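Local coordinates for protein hydroquinone dioxygenase small subunit (Pseudomonas sp., PDB 4ZXA) that forms the small, cupin-fold subunit of a two-subunit, iron(II)-dependent hydroquinone 1,2-dioxygenase, which probably opens the hydroquinone ring, at residues Phe14-Glu26 / Tyr35-Ser47. Sequence-based numbering, arbitrary orientation.
Sequences FASLDNFRKGTVE and YAFSNIFEVAQNS
The Phe41 ring lies with one face under the backbone of Ala15 and Ser16, while Ile40 CG1 of its own helix covers the opposite face; Ala15 CB, a bare methyl that can lie close against the ring, touches Phe41 CE2 at 3.5 Å. Phe20 has its CG between backbone N and carbonyl carbon (chi1 66°), which swings the flat ring onto the start of helix 40-45, one face over Phe41 C and Glu42 N, the amide of Gln45 at its edge. At Phe41, an alanine would probably leave a gap between Ala15-Ser16 and Ile40 CG1. Branched Val25 offers CG2 to a face of Phe37, a CH-pi contact 3.7 Å from the ring centroid, and Lys22 CG meets that ring's edge. The long Lys22 chain, bent at chi3 (69°), brings NZ to the syn lone pair of Glu42 OE1 in a salt bridge, and a water joins NZ to Phe37 O. Asn39 is the N-cap: its short amide reaches back so that OD1 accepts from Phe41 N and Glu42 N, while ND2 hydrogen-bonds Asp293 of the large subunit. The helix rests on cupin strands 61-69, 81-87 and 145-153; residues 24-26 and 38-39 pair antiparallel with a large-subunit strand, forming an intersubunit sheet.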
ATOM      1  N   PHE A  14      -9.660  16.481 -22.874  1.00 31.34           N
ATOM      2  CA  PHE A  14     -10.134  15.749 -24.042  1.00 30.39           C
ATOM      3  C   PHE A  14      -9.212  16.067 -25.209  1.00 32.54           C
ATOM      4  O   PHE A  14      -8.595  17.125 -25.246  1.00 35.33           O
ATOM      5  CB  PHE A  14     -11.570  16.120 -24.400  1.00 27.40           C
ATOM      6  CG  PHE A  14     -12.559  15.839 -23.310  1.00 29.07           C
ATOM      7  CD1 PHE A  14     -12.887  14.539 -22.971  1.00 27.71           C
ATOM      8  CD2 PHE A  14     -13.172  16.882 -22.632  1.00 29.23           C
ATOM      9  CE1 PHE A  14     -13.801  14.284 -21.972  1.00 26.63           C
ATOM     10  CE2 PHE A  14     -14.092  16.637 -21.632  1.00 24.88           C
ATOM     11  CZ  PHE A  14     -14.409  15.332 -21.303  1.00 26.18           C
ATOM     12  N   ALA A  15      -9.094  15.138 -26.147  1.00 27.60           N
ATOM     13  CA  ALA A  15      -8.263  15.372 -27.314  1.00 28.64           C
ATOM     14  C   ALA A  15      -9.148  15.698 -28.507  1.00 27.98           C
ATOM     15  O   ALA A  15     -10.379  15.630 -28.416  1.00 26.81           O
ATOM     16  CB  ALA A  15      -7.382  14.167 -27.600  1.00 26.80           C
ATOM     17  N   SER A  16      -8.520  16.085 -29.611  1.00 28.56           N
ATOM     18  CA  SER A  16      -9.243  16.357 -30.853  1.00 33.67           C
ATOM     19  C   SER A  16      -8.327  16.071 -32.027  1.00 25.57           C
ATOM     20  O   SER A  16      -7.152  15.795 -31.836  1.00 24.95           O
ATOM     21  CB  SER A  16      -9.726  17.812 -30.895  1.00 31.29           C
ATOM     22  OG  SER A  16      -8.624  18.713 -30.897  1.00 40.17           O
ATOM     23  N   LEU A  17      -8.870  16.140 -33.235  1.00 30.13           N
ATOM     24  CA  LEU A  17      -8.066  16.028 -34.452  1.00 34.28           C
ATOM     25  C   LEU A  17      -6.961  17.099 -34.521  1.00 34.50           C
ATOM     26  O   LEU A  17      -5.848  16.841 -35.000  1.00 33.40           O
ATOM     27  CB  LEU A  17      -8.966  16.145 -35.685  1.00 30.86           C
ATOM     28  CG  LEU A  17      -9.734  14.920 -36.169  1.00 29.53           C
ATOM     29  CD1 LEU A  17     -10.761  15.308 -37.218  1.00 37.44           C
ATOM     30  CD2 LEU A  17      -8.771  13.892 -36.744  1.00 33.22           C
ATOM     31  N   ASP A  18      -7.277  18.300 -34.043  1.00 35.79           N
ATOM     32  CA  ASP A  18      -6.339  19.429 -34.091  1.00 40.62           C
ATOM     33  C   ASP A  18      -5.298  19.359 -32.989  1.00 43.55           C
ATOM     34  O   ASP A  18      -4.253  20.024 -33.056  1.00 41.31           O
ATOM     35  CB  ASP A  18      -7.082  20.766 -33.966  1.00 36.83           C
ATOM     36  CG  ASP A  18      -7.690  21.216 -35.274  1.00 57.83           C
ATOM     37  OD1 ASP A  18      -7.369  20.599 -36.326  1.00 48.49           O
ATOM     38  OD2 ASP A  18      -8.482  22.189 -35.246  1.00 65.58           O
ATOM     39  N   ASN A  19      -5.598  18.565 -31.966  1.00 34.60           N
ATOM     40  CA  ASN A  19      -4.793  18.573 -30.764  1.00 32.78           C
ATOM     41  C   ASN A  19      -4.902  17.249 -30.033  1.00 33.55           C
ATOM     42  O   ASN A  19      -5.885  16.991 -29.339  1.00 31.06           O
ATOM     43  CB  ASN A  19      -5.231  19.728 -29.858  1.00 32.32           C
ATOM     44  CG  ASN A  19      -4.386  19.842 -28.616  1.00 43.13           C
ATOM     45  OD1 ASN A  19      -3.227  19.410 -28.593  1.00 46.59           O
ATOM     46  ND2 ASN A  19      -4.958  20.418 -27.566  1.00 46.76           N
ATOM     47  N   PHE A  20      -3.895  16.402 -30.209  1.00 30.25           N
ATOM     48  CA  PHE A  20      -3.841  15.136 -29.501  1.00 31.99           C
ATOM     49  C   PHE A  20      -2.410  14.750 -29.213  1.00 30.14           C
ATOM     50  O   PHE A  20      -1.490  15.172 -29.909  1.00 30.99           O
ATOM     51  CB  PHE A  20      -4.531  14.027 -30.302  1.00 30.68           C
ATOM     52  CG  PHE A  20      -3.844  13.685 -31.589  1.00 28.53           C
ATOM     53  CD1 PHE A  20      -4.248  14.263 -32.780  1.00 30.18           C
ATOM     54  CD2 PHE A  20      -2.806  12.772 -31.613  1.00 26.65           C
ATOM     55  CE1 PHE A  20      -3.627  13.938 -33.973  1.00 31.16           C
ATOM     56  CE2 PHE A  20      -2.183  12.444 -32.797  1.00 31.55           C
ATOM     57  CZ  PHE A  20      -2.593  13.032 -33.983  1.00 29.51           C
ATOM     58  N   ARG A  21      -2.230  13.937 -28.182  1.00 29.09           N
ATOM     59  CA  ARG A  21      -0.906  13.463 -27.807  1.00 32.68           C
ATOM     60  C   ARG A  21      -0.977  11.970 -27.529  1.00 32.78           C
ATOM     61  O   ARG A  21      -1.468  11.550 -26.480  1.00 31.50           O
ATOM     62  CB  ARG A  21      -0.405  14.213 -26.567  1.00 29.85           C
ATOM     63  CG  ARG A  21       0.919  13.696 -26.025  1.00 41.62           C
ATOM     64  CD  ARG A  21       1.411  14.488 -24.816  1.00 43.74           C
ATOM     65  NE  ARG A  21       2.772  14.949 -25.057  1.00 58.50           N
ATOM     66  CZ  ARG A  21       3.068  16.081 -25.692  1.00 66.60           C
ATOM     67  NH1 ARG A  21       2.093  16.876 -26.130  1.00 59.52           N
ATOM     68  NH2 ARG A  21       4.338  16.425 -25.884  1.00 65.56           N
ATOM     69  N   LYS A  22      -0.497  11.168 -28.471  1.00 31.45           N
ATOM     70  CA  LYS A  22      -0.551   9.723 -28.298  1.00 29.98           C
ATOM     71  C   LYS A  22       0.178   9.314 -27.036  1.00 30.90           C
ATOM     72  O   LYS A  22       1.187   9.909 -26.672  1.00 31.47           O
ATOM     73  CB  LYS A  22       0.038   8.985 -29.497  1.00 25.18           C
ATOM     74  CG  LYS A  22      -0.013   7.472 -29.345  1.00 31.88           C
ATOM     75  CD  LYS A  22      -0.051   6.773 -30.696  1.00 32.45           C
ATOM     76  CE  LYS A  22       1.273   6.926 -31.413  1.00 33.10           C
ATOM     77  NZ  LYS A  22       1.222   6.368 -32.780  1.00 26.54           N
ATOM     78  N   GLY A  23      -0.343   8.300 -26.362  1.00 29.68           N
ATOM     79  CA  GLY A  23       0.314   7.780 -25.182  1.00 26.13           C
ATOM     80  C   GLY A  23       1.582   7.069 -25.583  1.00 28.43           C
ATOM     81  O   GLY A  23       2.084   7.264 -26.685  1.00 33.25           O
ATOM     82  N   THR A  24       2.090   6.235 -24.684  1.00 25.66           N
ATOM     83  CA  THR A  24       3.328   5.507 -24.901  1.00 29.96           C
ATOM     84  C   THR A  24       3.278   4.074 -24.349  1.00 32.95           C
ATOM     85  O   THR A  24       2.760   3.816 -23.251  1.00 26.05           O
ATOM     86  CB  THR A  24       4.506   6.231 -24.235  1.00 28.01           C
ATOM     87  OG1 THR A  24       4.280   6.293 -22.820  1.00 28.44           O
ATOM     88  CG2 THR A  24       4.633   7.653 -24.788  1.00 28.60           C
ATOM     89  N   VAL A  25       3.822   3.144 -25.120  1.00 29.37           N
ATOM     90  CA  VAL A  25       4.043   1.800 -24.636  1.00 25.46           C
ATOM     91  C   VAL A  25       5.526   1.636 -24.347  1.00 28.71           C
ATOM     92  O   VAL A  25       6.342   1.544 -25.260  1.00 33.29           O
ATOM     93  CB  VAL A  25       3.577   0.735 -25.659  1.00 27.73           C
ATOM     94  CG1 VAL A  25       4.166  -0.631 -25.319  1.00 24.47           C
ATOM     95  CG2 VAL A  25       2.051   0.665 -25.709  1.00 23.03           C
ATOM     96  N   GLU A  26       5.873   1.620 -23.070  1.00 29.13           N
ATOM     97  CA  GLU A  26       7.253   1.393 -22.651  1.00 36.40           C
ATOM     98  C   GLU A  26       7.499  -0.105 -22.417  1.00 33.43           C
ATOM     99  O   GLU A  26       6.997  -0.686 -21.454  1.00 24.29           O
ATOM    100  CB  GLU A  26       7.548   2.193 -21.372  1.00 36.62           C
ATOM    101  CG  GLU A  26       8.920   1.935 -20.755  1.00 38.93           C
ATOM    102  CD  GLU A  26       9.013   2.399 -19.299  1.00 47.66           C
ATOM    103  OE1 GLU A  26       8.398   3.447 -18.961  1.00 47.69           O
ATOM    104  OE2 GLU A  26       9.691   1.707 -18.494  1.00 44.71           O
ATOM    105  N   TYR A  35       0.239  -5.231 -28.080  1.00 24.47           N
ATOM    106  CA  TYR A  35      -0.765  -4.367 -27.448  1.00 25.07           C
ATOM    107  C   TYR A  35      -1.665  -3.624 -28.430  1.00 23.03           C
ATOM    108  O   TYR A  35      -2.470  -2.786 -28.019  1.00 22.96           O
ATOM    109  CB  TYR A  35      -0.097  -3.368 -26.486  1.00 24.15           C
ATOM    110  CG  TYR A  35       0.694  -4.058 -25.407  1.00 23.04           C
ATOM    111  CD1 TYR A  35       0.073  -4.521 -24.261  1.00 19.77           C
ATOM    112  CD2 TYR A  35       2.058  -4.283 -25.551  1.00 25.13           C
ATOM    113  CE1 TYR A  35       0.799  -5.183 -23.272  1.00 26.41           C
ATOM    114  CE2 TYR A  35       2.795  -4.947 -24.569  1.00 24.13           C
ATOM    115  CZ  TYR A  35       2.154  -5.394 -23.433  1.00 24.27           C
ATOM    116  OH  TYR A  35       2.855  -6.041 -22.452  1.00 24.61           O
ATOM    117  N   ALA A  36      -1.534  -3.928 -29.717  1.00 21.18           N
ATOM    118  CA  ALA A  36      -2.333  -3.265 -30.757  1.00 24.86           C
ATOM    119  C   ALA A  36      -2.635  -1.801 -30.412  1.00 20.95           C
ATOM    120  O   ALA A  36      -3.780  -1.378 -30.389  1.00 19.47           O
ATOM    121  CB  ALA A  36      -3.632  -4.041 -31.015  1.00 19.94           C
ATOM    122  N   PHE A  37      -1.584  -1.042 -30.139  1.00 25.36           N
ATOM    123  CA  PHE A  37      -1.710   0.285 -29.542  1.00 24.70           C
ATOM    124  C   PHE A  37      -1.831   1.398 -30.579  1.00 27.22           C
ATOM    125  O   PHE A  37      -0.855   1.724 -31.256  1.00 30.53           O
ATOM    126  CB  PHE A  37      -0.495   0.551 -28.659  1.00 25.00           C
ATOM    127  CG  PHE A  37      -0.686   1.678 -27.690  1.00 28.79           C
ATOM    128  CD1 PHE A  37      -1.197   1.437 -26.426  1.00 22.86           C
ATOM    129  CD2 PHE A  37      -0.347   2.983 -28.042  1.00 29.85           C
ATOM    130  CE1 PHE A  37      -1.373   2.480 -25.518  1.00 28.80           C
ATOM    131  CE2 PHE A  37      -0.518   4.033 -27.147  1.00 28.62           C
ATOM    132  CZ  PHE A  37      -1.030   3.782 -25.880  1.00 30.23           C
ATOM    133  N   SER A  38      -3.018   1.979 -30.707  1.00 24.65           N
ATOM    134  CA  SER A  38      -3.192   3.126 -31.594  1.00 26.98           C
ATOM    135  C   SER A  38      -3.876   4.285 -30.875  1.00 25.57           C
ATOM    136  O   SER A  38      -4.091   4.236 -29.671  1.00 24.80           O
ATOM    137  CB  SER A  38      -3.990   2.733 -32.835  1.00 26.24           C
ATOM    138  OG  SER A  38      -5.350   2.518 -32.515  1.00 26.74           O
ATOM    139  N   ASN A  39      -4.212   5.333 -31.618  1.00 26.45           N
ATOM    140  CA  ASN A  39      -4.913   6.483 -31.055  1.00 24.90           C
ATOM    141  C   ASN A  39      -5.947   6.978 -32.060  1.00 24.00           C
ATOM    142  O   ASN A  39      -5.609   7.253 -33.207  1.00 25.27           O
ATOM    143  CB  ASN A  39      -3.918   7.586 -30.721  1.00 23.46           C
ATOM    144  CG  ASN A  39      -4.587   8.822 -30.186  1.00 27.76           C
ATOM    145  OD1 ASN A  39      -5.276   9.535 -30.921  1.00 29.30           O
ATOM    146  ND2 ASN A  39      -4.379   9.101 -28.898  1.00 27.45           N
ATOM    147  N   ILE A  40      -7.204   7.077 -31.641  1.00 20.64           N
ATOM    148  CA  ILE A  40      -8.298   7.292 -32.591  1.00 23.92           C
ATOM    149  C   ILE A  40      -8.154   8.624 -33.349  1.00 28.73           C
ATOM    150  O   ILE A  40      -8.673   8.795 -34.455  1.00 26.04           O
ATOM    151  CB  ILE A  40      -9.695   7.216 -31.920  1.00 24.57           C
ATOM    152  CG1 ILE A  40      -9.840   8.271 -30.819  1.00 23.24           C
ATOM    153  CG2 ILE A  40      -9.960   5.833 -31.350  1.00 19.50           C
ATOM    154  CD1 ILE A  40     -11.275   8.438 -30.368  1.00 23.62           C
ATOM    155  N   PHE A  41      -7.436   9.560 -32.751  1.00 23.42           N
ATOM    156  CA  PHE A  41      -7.273  10.854 -33.364  1.00 28.07           C
ATOM    157  C   PHE A  41      -6.207  10.803 -34.444  1.00 27.27           C
ATOM    158  O   PHE A  41      -6.437  11.266 -35.556  1.00 26.13           O
ATOM    159  CB  PHE A  41      -7.053  11.936 -32.304  1.00 26.57           C
ATOM    160  CG  PHE A  41      -8.235  12.101 -31.404  1.00 25.58           C
ATOM    161  CD1 PHE A  41      -9.405  12.640 -31.890  1.00 24.35           C
ATOM    162  CD2 PHE A  41      -8.207  11.641 -30.097  1.00 29.49           C
ATOM    163  CE1 PHE A  41     -10.517  12.752 -31.085  1.00 29.50           C
ATOM    164  CE2 PHE A  41      -9.321  11.760 -29.277  1.00 28.33           C
ATOM    165  CZ  PHE A  41     -10.477  12.312 -29.775  1.00 26.57           C
ATOM    166  N   GLU A  42      -5.065  10.208 -34.134  1.00 27.35           N
ATOM    167  CA  GLU A  42      -4.082   9.929 -35.166  1.00 30.54           C
ATOM    168  C   GLU A  42      -4.738   9.147 -36.304  1.00 29.94           C
ATOM    169  O   GLU A  42      -4.564   9.474 -37.483  1.00 36.39           O
ATOM    170  CB  GLU A  42      -2.877   9.162 -34.600  1.00 30.85           C
ATOM    171  CG  GLU A  42      -1.712   9.062 -35.571  1.00 25.82           C
ATOM    172  CD  GLU A  42      -0.433   8.621 -34.898  1.00 37.40           C
ATOM    173  OE1 GLU A  42      -0.456   7.615 -34.151  1.00 29.94           O
ATOM    174  OE2 GLU A  42       0.601   9.296 -35.104  1.00 42.58           O
ATOM    175  N   VAL A  43      -5.509   8.127 -35.953  1.00 24.62           N
ATOM    176  CA  VAL A  43      -6.152   7.311 -36.979  1.00 26.79           C
ATOM    177  C   VAL A  43      -7.069   8.115 -37.928  1.00 30.52           C
ATOM    178  O   VAL A  43      -6.943   8.018 -39.149  1.00 26.55           O
ATOM    179  CB  VAL A  43      -6.898   6.087 -36.383  1.00 23.36           C
ATOM    180  CG1 VAL A  43      -7.833   5.469 -37.428  1.00 21.06           C
ATOM    181  CG2 VAL A  43      -5.900   5.040 -35.879  1.00 22.08           C
ATOM    182  N   ALA A  44      -7.992   8.888 -37.364  1.00 27.28           N
ATOM    183  CA  ALA A  44      -8.899   9.697 -38.167  1.00 30.46           C
ATOM    184  C   ALA A  44      -8.130  10.755 -38.967  1.00 36.20           C
ATOM    185  O   ALA A  44      -8.521  11.126 -40.077  1.00 36.83           O
ATOM    186  CB  ALA A  44      -9.958  10.355 -37.281  1.00 27.54           C
ATOM    187  N   GLN A  45      -7.026  11.228 -38.399  1.00 36.52           N
ATOM    188  CA  GLN A  45      -6.245  12.274 -39.029  1.00 38.27           C
ATOM    189  C   GLN A  45      -5.640  11.767 -40.320  1.00 38.92           C
ATOM    190  O   GLN A  45      -5.336  12.554 -41.209  1.00 46.86           O
ATOM    191  CB  GLN A  45      -5.134  12.750 -38.098  1.00 40.62           C
ATOM    192  CG  GLN A  45      -4.286  13.904 -38.651  1.00 45.43           C
ATOM    193  CD  GLN A  45      -3.022  14.147 -37.822  1.00 53.93           C
ATOM    194  OE1 GLN A  45      -2.076  13.350 -37.858  1.00 56.80           O
ATOM    195  NE2 GLN A  45      -3.009  15.242 -37.059  1.00 52.12           N
ATOM    196  N   ASN A  46      -5.471  10.453 -40.422  1.00 32.16           N
ATOM    197  CA  ASN A  46      -4.747   9.859 -41.543  1.00 35.30           C
ATOM    198  C   ASN A  46      -5.598   8.916 -42.378  1.00 33.87           C
ATOM    199  O   ASN A  46      -5.077   7.995 -43.019  1.00 33.16           O
ATOM    200  CB  ASN A  46      -3.505   9.112 -41.050  1.00 35.15           C
ATOM    201  CG  ASN A  46      -2.537  10.015 -40.318  1.00 43.22           C
ATOM    202  OD1 ASN A  46      -1.811   9.567 -39.437  1.00 54.88           O
ATOM    203  ND2 ASN A  46      -2.532  11.297 -40.666  1.00 37.27           N
ATOM    204  N   SER A  47      -6.904   9.154 -42.376  1.00 32.34           N
ATOM    205  CA  SER A  47      -7.825   8.293 -43.095  1.00 31.06           C
ATOM    206  C   SER A  47      -8.790   9.108 -43.939  1.00 36.06           C
ATOM    207  O   SER A  47      -8.919  10.322 -43.747  1.00 37.98           O
ATOM    208  CB  SER A  47      -8.566   7.383 -42.111  1.00 36.55           C
ATOM    209  OG  SER A  47      -7.629   6.587 -41.387  1.00 38.22           O
TER
HETATM  210  O   HOH W   1       0.373   3.810 -32.898  1.00 31.19           O